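Local coordinates for DUF1116 domain-containing protein (Enterococcus faecalis, PDB 3CLQ) that is of unknown function but belongs to the AllG family and so may be related in role to a subunit of oxamate carbamoyltransferase, at residues T258-N263 with M379-N384; V265-R270 with G301-D306; I369-V374 with N410-A415. One frame throughout, in Å; residues are numbered along the deposited sequence.

Contact 1 (T258-N263 with M379-N384)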
loop_
_atom_site.group_PDB
_atom_site.type_symbol
_atom_site.label_atom_id
_atom_site.label_comp_id
_atom_site.label_asym_id
_atom_site.label_seq_id
_atom_site.Cartn_x
_atom_site.Cartn_y
_atom_site.Cartn_z
ATOM N N THR B 258 -7.909 -27.340 -7.466
ATOM C CA THR B 258 -8.483 -26.090 -7.972
ATOM C C THR B 258 -9.474 -25.399 -7.037
ATOM O O THR B 258 -10.080 -24.391 -7.420
ATOM C CB THR B 258 -9.141 -26.314 -9.295
ATOM O OG1 THR B 258 -10.166 -27.300 -9.141
ATOM C CG2 THR B 258 -8.117 -26.820 -10.275
ATOM N N THR B 259 -9.620 -25.930 -5.825
ATOM C CA THR B 259 -10.499 -25.391 -4.793
ATOM C C THR B 259 -10.032 -25.893 -3.408
ATOM O O THR B 259 -9.789 -27.098 -3.207
ATOM C CB THR B 259 -11.969 -25.913 -4.968
ATOM O OG1 THR B 259 -12.556 -25.407 -6.174
ATOM C CG2 THR B 259 -12.841 -25.523 -3.771
HETATM N N MSE B 260 -9.921 -24.998 -2.443
HETATM C CA MSE B 260 -9.840 -25.427 -1.064
HETATM C C MSE B 260 -10.863 -24.585 -0.353
HETATM O O MSE B 260 -10.868 -23.361 -0.503
HETATM C CB MSE B 260 -8.447 -25.235 -0.465
HETATM C CG MSE B 260 -7.424 -26.230 -0.971
HETATM SE SE MSE B 260 -5.684 -26.193 -0.024
HETATM C CE MSE B 260 -5.435 -24.247 -0.190
ATOM N N CYS B 261 -11.753 -25.233 0.393
ATOM C CA CYS B 261 -12.803 -24.499 1.075
ATOM C C CYS B 261 -13.329 -25.273 2.259
ATOM O O CYS B 261 -13.101 -26.476 2.386
ATOM C CB CYS B 261 -13.943 -24.154 0.121
ATOM S SG CYS B 261 -14.741 -25.594 -0.573
ATOM N N ARG B 262 -14.030 -24.566 3.136
ATOM C CA ARG B 262 -14.531 -25.173 4.351
ATOM C C ARG B 262 -15.826 -24.489 4.771
ATOM O O ARG B 262 -16.071 -23.339 4.407
ATOM C CB ARG B 262 -13.482 -25.105 5.462
ATOM C CG ARG B 262 -12.808 -23.788 5.563
ATOM C CD ARG B 262 -11.540 -23.744 4.737
ATOM N NE ARG B 262 -10.586 -22.822 5.343
ATOM C CZ ARG B 262 -10.507 -21.522 5.054
ATOM N NH1 ARG B 262 -9.624 -20.751 5.677
ATOM N NH2 ARG B 262 -11.308 -20.988 4.145
ATOM N N ASN B 263 -16.656 -25.223 5.513
ATOM C CA ASN B 263 -17.966 -24.742 5.955
ATOM C C ASN B 263 -18.163 -24.849 7.466
ATOM O O ASN B 263 -19.288 -24.961 7.937
ATOM C CB ASN B 263 -19.105 -25.485 5.228
ATOM C CG ASN B 263 -19.065 -26.985 5.450
ATOM O OD1 ASN B 263 -18.572 -27.465 6.468
ATOM N ND2 ASN B 263 -19.576 -27.733 4.489
HETATM N N MSE B 379 4.142 -33.070 3.152
HETATM C CA MSE B 379 3.923 -31.682 3.532
HETATM C C MSE B 379 2.569 -31.133 3.068
HETATM O O MSE B 379 2.251 -31.168 1.873
HETATM C CB MSE B 379 5.045 -30.844 2.937
HETATM C CG MSE B 379 5.007 -29.408 3.292
HETATM SE SE MSE B 379 6.403 -28.455 2.285
HETATM C CE MSE B 379 5.286 -27.470 1.059
ATOM N N LEU B 380 1.773 -30.614 4.002
ATOM C CA LEU B 380 0.454 -30.051 3.652
ATOM C C LEU B 380 0.467 -28.548 3.355
ATOM O O LEU B 380 1.309 -27.807 3.876
ATOM C CB LEU B 380 -0.556 -30.319 4.770
ATOM C CG LEU B 380 -1.309 -31.655 4.880
ATOM C CD1 LEU B 380 -0.557 -32.826 4.237
ATOM C CD2 LEU B 380 -1.641 -31.954 6.351
ATOM N N PRO B 381 -0.472 -28.084 2.512
ATOM C CA PRO B 381 -0.683 -26.654 2.355
ATOM C C PRO B 381 -0.830 -25.969 3.704
ATOM O O PRO B 381 -1.533 -26.451 4.578
ATOM C CB PRO B 381 -2.012 -26.594 1.617
ATOM C CG PRO B 381 -1.994 -27.783 0.785
ATOM C CD PRO B 381 -1.377 -28.850 1.645
ATOM N N VAL B 382 -0.138 -24.862 3.876
ATOM C CA VAL B 382 -0.283 -24.061 5.070
ATOM C C VAL B 382 -1.275 -22.976 4.732
ATOM O O VAL B 382 -1.139 -22.324 3.706
ATOM C CB VAL B 382 1.042 -23.375 5.426
ATOM C CG1 VAL B 382 1.297 -22.173 4.492
ATOM C CG2 VAL B 382 1.024 -22.928 6.854
ATOM N N ILE B 383 -2.287 -22.779 5.563
ATOM C CA ILE B 383 -3.163 -21.641 5.341
ATOM C C ILE B 383 -3.279 -20.774 6.582
ATOM O O ILE B 383 -3.424 -21.275 7.684
ATOM C CB ILE B 383 -4.524 -22.050 4.780
ATOM C CG1 ILE B 383 -5.641 -21.391 5.550
ATOM C CG2 ILE B 383 -4.741 -23.550 4.828
ATOM C CD1 ILE B 383 -6.954 -21.919 5.115
ATOM N N ASN B 384 -3.155 -19.468 6.408
ATOM C CA ASN B 384 -3.338 -18.538 7.511
ATOM C C ASN B 384 -4.738 -17.975 7.368
ATOM O O ASN B 384 -5.134 -17.538 6.286
ATOM C CB ASN B 384 -2.319 -17.388 7.442
ATOM C CG ASN B 384 -0.885 -17.790 7.889
ATOM O OD1 ASN B 384 0.111 -17.180 7.431
ATOM N ND2 ASN B 384 -0.775 -18.768 8.801
#

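Contact 2 (V265-R270 with G301-D306)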
loop_
_atom_site.group_PDB
_atom_site.type_symbol
_atom_site.label_atom_id
_atom_site.label_comp_id
_atom_site.label_asym_id
_atom_site.label_seq_id
_atom_site.Cartn_x
_atom_site.Cartn_y
_atom_site.Cartn_z
ATOM N N VAL B 265 -17.485 -27.206 9.335
ATOM C CA VAL B 265 -17.604 -28.594 9.746
ATOM C C VAL B 265 -16.666 -29.470 8.912
ATOM O O VAL B 265 -16.000 -30.355 9.445
ATOM C CB VAL B 265 -19.071 -29.105 9.610
ATOM C CG1 VAL B 265 -19.193 -30.552 10.049
ATOM C CG2 VAL B 265 -20.036 -28.244 10.411
ATOM N N GLU B 266 -16.620 -29.229 7.603
ATOM C CA GLU B 266 -15.801 -30.044 6.714
ATOM C C GLU B 266 -14.883 -29.235 5.818
ATOM O O GLU B 266 -15.193 -28.107 5.420
ATOM C CB GLU B 266 -16.669 -30.897 5.800
ATOM C CG GLU B 266 -17.391 -32.039 6.466
ATOM C CD GLU B 266 -17.742 -33.134 5.482
ATOM O OE1 GLU B 266 -18.325 -32.829 4.416
ATOM O OE2 GLU B 266 -17.425 -34.303 5.774
ATOM N N PHE B 267 -13.759 -29.841 5.466
ATOM C CA PHE B 267 -12.863 -29.276 4.475
ATOM C C PHE B 267 -13.060 -30.021 3.165
ATOM O O PHE B 267 -13.233 -31.261 3.151
ATOM C CB PHE B 267 -11.437 -29.435 4.926
ATOM C CG PHE B 267 -10.543 -28.443 4.361
ATOM C CD1 PHE B 267 -10.156 -27.341 5.106
ATOM C CD2 PHE B 267 -10.092 -28.562 3.052
ATOM C CE1 PHE B 267 -9.309 -26.386 4.555
ATOM C CE2 PHE B 267 -9.246 -27.615 2.512
ATOM C CZ PHE B 267 -8.860 -26.537 3.273
ATOM N N GLY B 268 -13.044 -29.274 2.066
ATOM C CA GLY B 268 -13.357 -29.835 0.770
ATOM C C GLY B 268 -12.558 -29.241 -0.380
ATOM O O GLY B 268 -12.413 -28.015 -0.517
ATOM N N ILE B 269 -12.060 -30.122 -1.236
ATOM C CA ILE B 269 -11.258 -29.699 -2.353
ATOM C C ILE B 269 -11.741 -30.327 -3.648
ATOM O O ILE B 269 -12.490 -31.284 -3.629
ATOM C CB ILE B 269 -9.780 -30.032 -2.123
ATOM C CG1 ILE B 269 -9.564 -31.541 -2.163
ATOM C CG2 ILE B 269 -9.330 -29.450 -0.798
ATOM C CD1 ILE B 269 -8.112 -31.954 -2.212
ATOM N N ARG B 270 -11.308 -29.757 -4.771
ATOM C CA ARG B 270 -11.583 -30.299 -6.087
ATOM C C ARG B 270 -10.238 -30.415 -6.776
ATOM O O ARG B 270 -9.339 -29.634 -6.473
ATOM C CB ARG B 270 -12.498 -29.348 -6.836
ATOM C CG ARG B 270 -13.755 -29.058 -6.050
ATOM C CD ARG B 270 -14.797 -28.460 -6.927
ATOM N NE ARG B 270 -14.287 -27.207 -7.461
ATOM C CZ ARG B 270 -14.936 -26.430 -8.319
ATOM N NH1 ARG B 270 -16.146 -26.783 -8.767
ATOM N NH2 ARG B 270 -14.359 -25.307 -8.727
ATOM N N GLY B 301 -14.263 -21.743 16.614
ATOM C CA GLY B 301 -14.929 -22.719 15.769
ATOM C C GLY B 301 -13.917 -23.391 14.866
ATOM O O GLY B 301 -12.753 -22.975 14.796
ATOM N N LEU B 302 -14.348 -24.434 14.164
ATOM C CA LEU B 302 -13.513 -25.052 13.133
ATOM C C LEU B 302 -13.396 -24.154 11.876
ATOM O O LEU B 302 -14.323 -23.423 11.520
ATOM C CB LEU B 302 -14.050 -26.442 12.757
ATOM C CG LEU B 302 -14.352 -27.434 13.891
ATOM C CD1 LEU B 302 -15.735 -28.045 13.733
ATOM C CD2 LEU B 302 -13.299 -28.526 14.008
ATOM N N ASP B 303 -12.234 -24.217 11.230
ATOM C CA ASP B 303 -11.970 -23.598 9.942
ATOM C C ASP B 303 -13.218 -23.404 9.073
ATOM O O ASP B 303 -13.922 -24.353 8.759
ATOM C CB ASP B 303 -10.954 -24.473 9.209
ATOM C CG ASP B 303 -10.219 -23.733 8.109
ATOM O OD1 ASP B 303 -9.953 -22.497 8.238
ATOM O OD2 ASP B 303 -9.887 -24.415 7.109
HETATM N N MSE B 304 -13.478 -22.170 8.656
HETATM C CA MSE B 304 -14.674 -21.896 7.858
HETATM C C MSE B 304 -14.488 -20.747 6.854
HETATM O O MSE B 304 -14.003 -19.682 7.214
HETATM C CB MSE B 304 -15.852 -21.588 8.788
HETATM C CG MSE B 304 -17.207 -21.440 8.090
HETATM SE SE MSE B 304 -18.616 -20.736 9.281
HETATM C CE MSE B 304 -17.655 -19.134 9.888
ATOM N N GLY B 305 -14.883 -20.969 5.603
ATOM C CA GLY B 305 -14.906 -19.912 4.596
ATOM C C GLY B 305 -14.347 -20.334 3.248
ATOM O O GLY B 305 -13.734 -21.385 3.135
ATOM N N ASP B 306 -14.543 -19.527 2.216
ATOM C CA ASP B 306 -13.972 -19.879 0.930
ATOM C C ASP B 306 -12.618 -19.196 0.696
ATOM O O ASP B 306 -11.975 -19.390 -0.338
ATOM C CB ASP B 306 -14.953 -19.576 -0.195
ATOM C CG ASP B 306 -16.084 -20.579 -0.266
ATOM O OD1 ASP B 306 -17.177 -20.177 -0.718
ATOM O OD2 ASP B 306 -15.905 -21.761 0.137
#

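Contact 3 (I369-V374 with N410-A415)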
loop_
_atom_site.group_PDB
_atom_site.type_symbol
_atom_site.label_atom_id
_atom_site.label_comp_id
_atom_site.label_asym_id
_atom_site.label_seq_id
_atom_site.Cartn_x
_atom_site.Cartn_y
_atom_site.Cartn_z
ATOM N N ILE B 369 -0.875 -26.328 -6.431
ATOM C CA ILE B 369 -0.797 -27.375 -5.424
ATOM C C ILE B 369 -1.122 -28.693 -6.062
ATOM O O ILE B 369 -2.233 -28.884 -6.564
ATOM C CB ILE B 369 -1.825 -27.173 -4.296
ATOM C CG1 ILE B 369 -1.482 -25.905 -3.505
ATOM C CG2 ILE B 369 -1.796 -28.358 -3.389
ATOM C CD1 ILE B 369 -2.660 -25.218 -2.868
ATOM N N ASP B 370 -0.153 -29.596 -6.030
ATOM C CA ASP B 370 -0.230 -30.834 -6.744
ATOM C C ASP B 370 -0.447 -31.973 -5.752
ATOM O O ASP B 370 0.419 -32.280 -4.918
ATOM C CB ASP B 370 1.060 -31.025 -7.531
ATOM C CG ASP B 370 1.177 -32.401 -8.147
ATOM O OD1 ASP B 370 1.985 -32.549 -9.085
ATOM O OD2 ASP B 370 0.469 -33.346 -7.706
ATOM N N VAL B 371 -1.617 -32.599 -5.863
ATOM C CA VAL B 371 -2.002 -33.713 -5.025
ATOM C C VAL B 371 -0.868 -34.709 -4.797
ATOM O O VAL B 371 -0.608 -35.129 -3.676
ATOM C CB VAL B 371 -3.188 -34.452 -5.649
ATOM C CG1 VAL B 371 -3.157 -35.914 -5.241
ATOM C CG2 VAL B 371 -4.482 -33.812 -5.225
ATOM N N LEU B 372 -0.197 -35.078 -5.877
ATOM C CA LEU B 372 0.828 -36.112 -5.847
ATOM C C LEU B 372 2.010 -35.697 -4.968
ATOM O O LEU B 372 2.548 -36.490 -4.206
ATOM C CB LEU B 372 1.300 -36.352 -7.281
ATOM C CG LEU B 372 1.840 -37.691 -7.780
ATOM C CD1 LEU B 372 0.790 -38.780 -7.711
ATOM C CD2 LEU B 372 2.306 -37.520 -9.216
ATOM N N LYS B 373 2.420 -34.442 -5.071
ATOM C CA LYS B 373 3.550 -33.987 -4.282
ATOM C C LYS B 373 3.174 -33.764 -2.817
ATOM O O LYS B 373 4.015 -33.926 -1.925
ATOM C CB LYS B 373 4.176 -32.726 -4.884
ATOM C CG LYS B 373 4.652 -32.884 -6.331
ATOM C CD LYS B 373 5.305 -31.607 -6.830
ATOM C CE LYS B 373 5.529 -31.647 -8.329
ATOM N NZ LYS B 373 5.750 -30.283 -8.850
ATOM N N VAL B 374 1.922 -33.406 -2.548
ATOM C CA VAL B 374 1.514 -33.281 -1.164
ATOM C C VAL B 374 1.779 -34.631 -0.499
ATOM O O VAL B 374 2.288 -34.706 0.615
ATOM C CB VAL B 374 0.035 -32.859 -1.028
ATOM C CG1 VAL B 374 -0.374 -32.809 0.442
ATOM C CG2 VAL B 374 -0.198 -31.502 -1.699
ATOM N N ASN B 410 -5.277 -38.256 -0.058
ATOM C CA ASN B 410 -5.297 -39.694 -0.321
ATOM C C ASN B 410 -6.437 -40.102 -1.242
ATOM O O ASN B 410 -6.236 -40.859 -2.187
ATOM C CB ASN B 410 -5.424 -40.473 0.981
ATOM C CG ASN B 410 -4.140 -40.512 1.762
ATOM O OD1 ASN B 410 -3.572 -41.575 1.958
ATOM N ND2 ASN B 410 -3.664 -39.352 2.211
ATOM N N GLU B 411 -7.640 -39.615 -0.961
ATOM C CA GLU B 411 -8.790 -40.007 -1.747
ATOM C C GLU B 411 -8.610 -39.471 -3.161
ATOM O O GLU B 411 -8.768 -40.193 -4.148
ATOM C CB GLU B 411 -10.068 -39.492 -1.094
ATOM C CG GLU B 411 -10.098 -39.750 0.408
ATOM C CD GLU B 411 -11.430 -39.406 1.068
ATOM O OE1 GLU B 411 -11.705 -39.968 2.153
ATOM O OE2 GLU B 411 -12.203 -38.586 0.516
ATOM N N ALA B 412 -8.240 -38.204 -3.249
ATOM C CA ALA B 412 -7.905 -37.597 -4.532
ATOM C C ALA B 412 -7.089 -38.551 -5.405
ATOM O O ALA B 412 -7.489 -38.893 -6.518
ATOM C CB ALA B 412 -7.142 -36.367 -4.299
ATOM N N LEU B 413 -5.947 -38.990 -4.889
ATOM C CA LEU B 413 -5.047 -39.846 -5.651
ATOM C C LEU B 413 -5.712 -41.123 -6.100
ATOM O O LEU B 413 -5.446 -41.617 -7.195
ATOM C CB LEU B 413 -3.821 -40.238 -4.819
ATOM C CG LEU B 413 -2.758 -40.980 -5.638
ATOM C CD1 LEU B 413 -1.956 -39.960 -6.438
ATOM C CD2 LEU B 413 -1.847 -41.858 -4.781
ATOM N N LYS B 414 -6.536 -41.690 -5.230
ATOM C CA LYS B 414 -7.168 -42.963 -5.523
ATOM C C LYS B 414 -8.228 -42.758 -6.614
ATOM O O LYS B 414 -8.385 -43.583 -7.515
ATOM C CB LYS B 414 -7.756 -43.559 -4.246
ATOM C CG LYS B 414 -8.209 -44.991 -4.386
ATOM C CD LYS B 414 -8.971 -45.425 -3.149
ATOM C CE LYS B 414 -9.728 -46.720 -3.383
ATOM N NZ LYS B 414 -8.852 -47.931 -3.334
ATOM N N ALA B 415 -8.934 -41.637 -6.553
ATOM C CA ALA B 415 -9.898 -41.306 -7.588
ATOM C C ALA B 415 -9.198 -41.051 -8.937
ATOM O O ALA B 415 -9.704 -41.419 -10.001
ATOM C CB ALA B 415 -10.709 -40.105 -7.165
#

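Contact 1 (T258-N263 with M379-N384)
Selenomethionine Met260 brings its SE atom against the CB-CG edge of the Pro381 ring, 4.0 Å from Pro381 CB and only slightly farther from CG. The contact is apolar, and the two side chains approach at a slant. The position of SE follows from the chain shape: CG lies opposite the carbonyl carbon (chi1 -73°), the next bond is extended, and a bend at chi3 turns CE off to one flank, leaving SE as the atom nearest the proline.

The second point of contact is between Arg262 and Ile383, whose side chains reach for each other from opposite directions. The Ile383 CD1 methyl stands obliquely to the guanidinium, neither squarely over its face nor at its edge, and Arg262 CZ is 3.6 Å from Ile383 CD1. The modelled 3.0 Å between Arg262 NH1 and Ile383 CD1 is too short for a comfortable contact, so its exact value is doubtful at this resolution. The arginine chain is folded rather than stretched. Its CG sits between the backbone N and the carbonyl carbon (chi1 44°), and a further bend at chi2 brings the head round. Polar partners beyond the isoleucine hold that head: NE forms a salt bridge with Asp303, and NH2 is hydrogen-bonded to Gly305 O, which probably restricts its rotation; NH1 is the guanidinium atom nearest the methyl.

The backbones themselves stay well apart, the closest CA pair, Met260 and Pro381, being 9.9 Å from each other, so side chains alone bridge the gap and bury 165 Å² in total. All four touching residues are buried. Strand 257-263 thus faces the start of strand 383-388 from a different sheet, with Met260 also packing on strand 266-271, Ile383 on strand 396-402, and both touching helix 309-313.

Contact 2 (V265-R270 with G301-D306)
This is a sparse ring-edge contact between Phe267 and Asp303, with an aliphatic touch of Val265 and Leu302 beside it, and it spans strand 257-263, which lies between strands 266-271 and 304-305 in an antiparallel sheet. Both segments fall within the range matched to the oxamate carbamoyltransferase subunit AllG family. Asp303 OD2 approaches the rim of the phenyl ring close to its plane, 3.3 Å from Phe267 CE1 and 3.6 Å from CD1. The ring and carboxylate planes differ by 18°, so the two flat groups are nearly coplanar although their side chains meet at a slant. An oxygen in this position faces the C-H rim rather than the pi cloud, an electrostatically reasonable placement because that rim probably carries a slight positive charge.

Each of the two groups has CG pointing opposite its backbone N, with chi1 -154° in Phe267 and -159° in Asp303. The ring is not the main partner of the carboxylate: the stronger polar partner of that OD2 is Arg262 NE, in a salt bridge. Elsewhere on the ring edge, Ile269 CG2 also lies in plane.

Nearer the surface, Leu302 CD1 comes 4.4 Å from Val265 CA, whereas Phe267 and Asp303 are buried. Val265 lies in the turn between strands 257-263 and 266-271, where Asn263 OD1 accepts from Val265 N, an Asx turn, and also from Glu266 N.

In the sheet, strand 257-263 separates strand 266-271 from the short strand 304-305, and Phe267 packs on Met260 and Arg262 of strand 257-263. Pro404 and Pro405, in a loop just before helix 407-419, also touch the ring, while strand 280-283 borders strand 266-271 on its other side.

Contact 3 (I369-V374 with N410-A415)
Val371 presents a forked bump to the side of the opposite helix, and the Ala412 methyl sits in the notch of the fork. Val371 CG2 lies 3.8 Å from Ala412 CB and CG1 lies 4.1 Å from it, so both branches touch the single carbon while the valine CB stays farther back. Val371 CG1 also leans over the backbone of the next residue, 4.2 Å from Leu413 N. The backbones come close here, with Val371 CA 6.9 Å from Leu413 CA.

The motif behind Val371 is an N-cap. Asp370 precedes helix 371-377, and its OD2 accepts from Leu372 N at 2.6 Å, the donor approaching nearly along the C-O axis but with a bent N-H angle of 132°; Lys373 N adds a weak bond. Thr255 OG1 is a further partner of that oxygen. Val371 and Leu372 belong to this capped first turn and face helix 407-419 close to the C terminus.

Beside the valine fork a shallow hollow is lined by Val371 CG1 and Leu372 CD1, and Leu413 fills it with its CD1 branch. Leu413 CD1 is 4.4 Å from Val371 CG1. On the other side Leu372 CD1 meets Leu413 CD1 methyl to methyl, the two chains crossing at a slant. Their modelled separation of 3.2 Å is shorter than normal packing allows and is best treated as doubtful, though it places the two ends against each other. In both leucines CG is turned opposite the backbone N (chi1 -151° in Leu372), which carries the branch out along the helix flank toward its partner. Leu375, one turn farther along helix 371-377, continues the line by touching Asn410 and Leu413, while Glu411 and Ala415 rest on Phe280 of strand 280-283.

From the N terminus, contact 1 opens on strand 257-263 and contact 2 on the adjoining strand 266-271. Contact 2 closes first, at 301-306, so its whole loop lies within the longer one that contact 1 completes at 379-384. Contact 3 opens at 369-374, before contact 1 has closed, and ends at 410-415 beyond it; these two therefore cross, whereas contacts 2 and 3 follow in series without touching. Strand 257-263 of contact 1 belongs to the same sheet as both strands of contact 2, and their centres are about 8 Å apart. Val374 and Ile369 pack on 379-381 and Met260, tying the sheet to helix 371-377, which contact 3 in turn joins to the C-terminal helix 407-419.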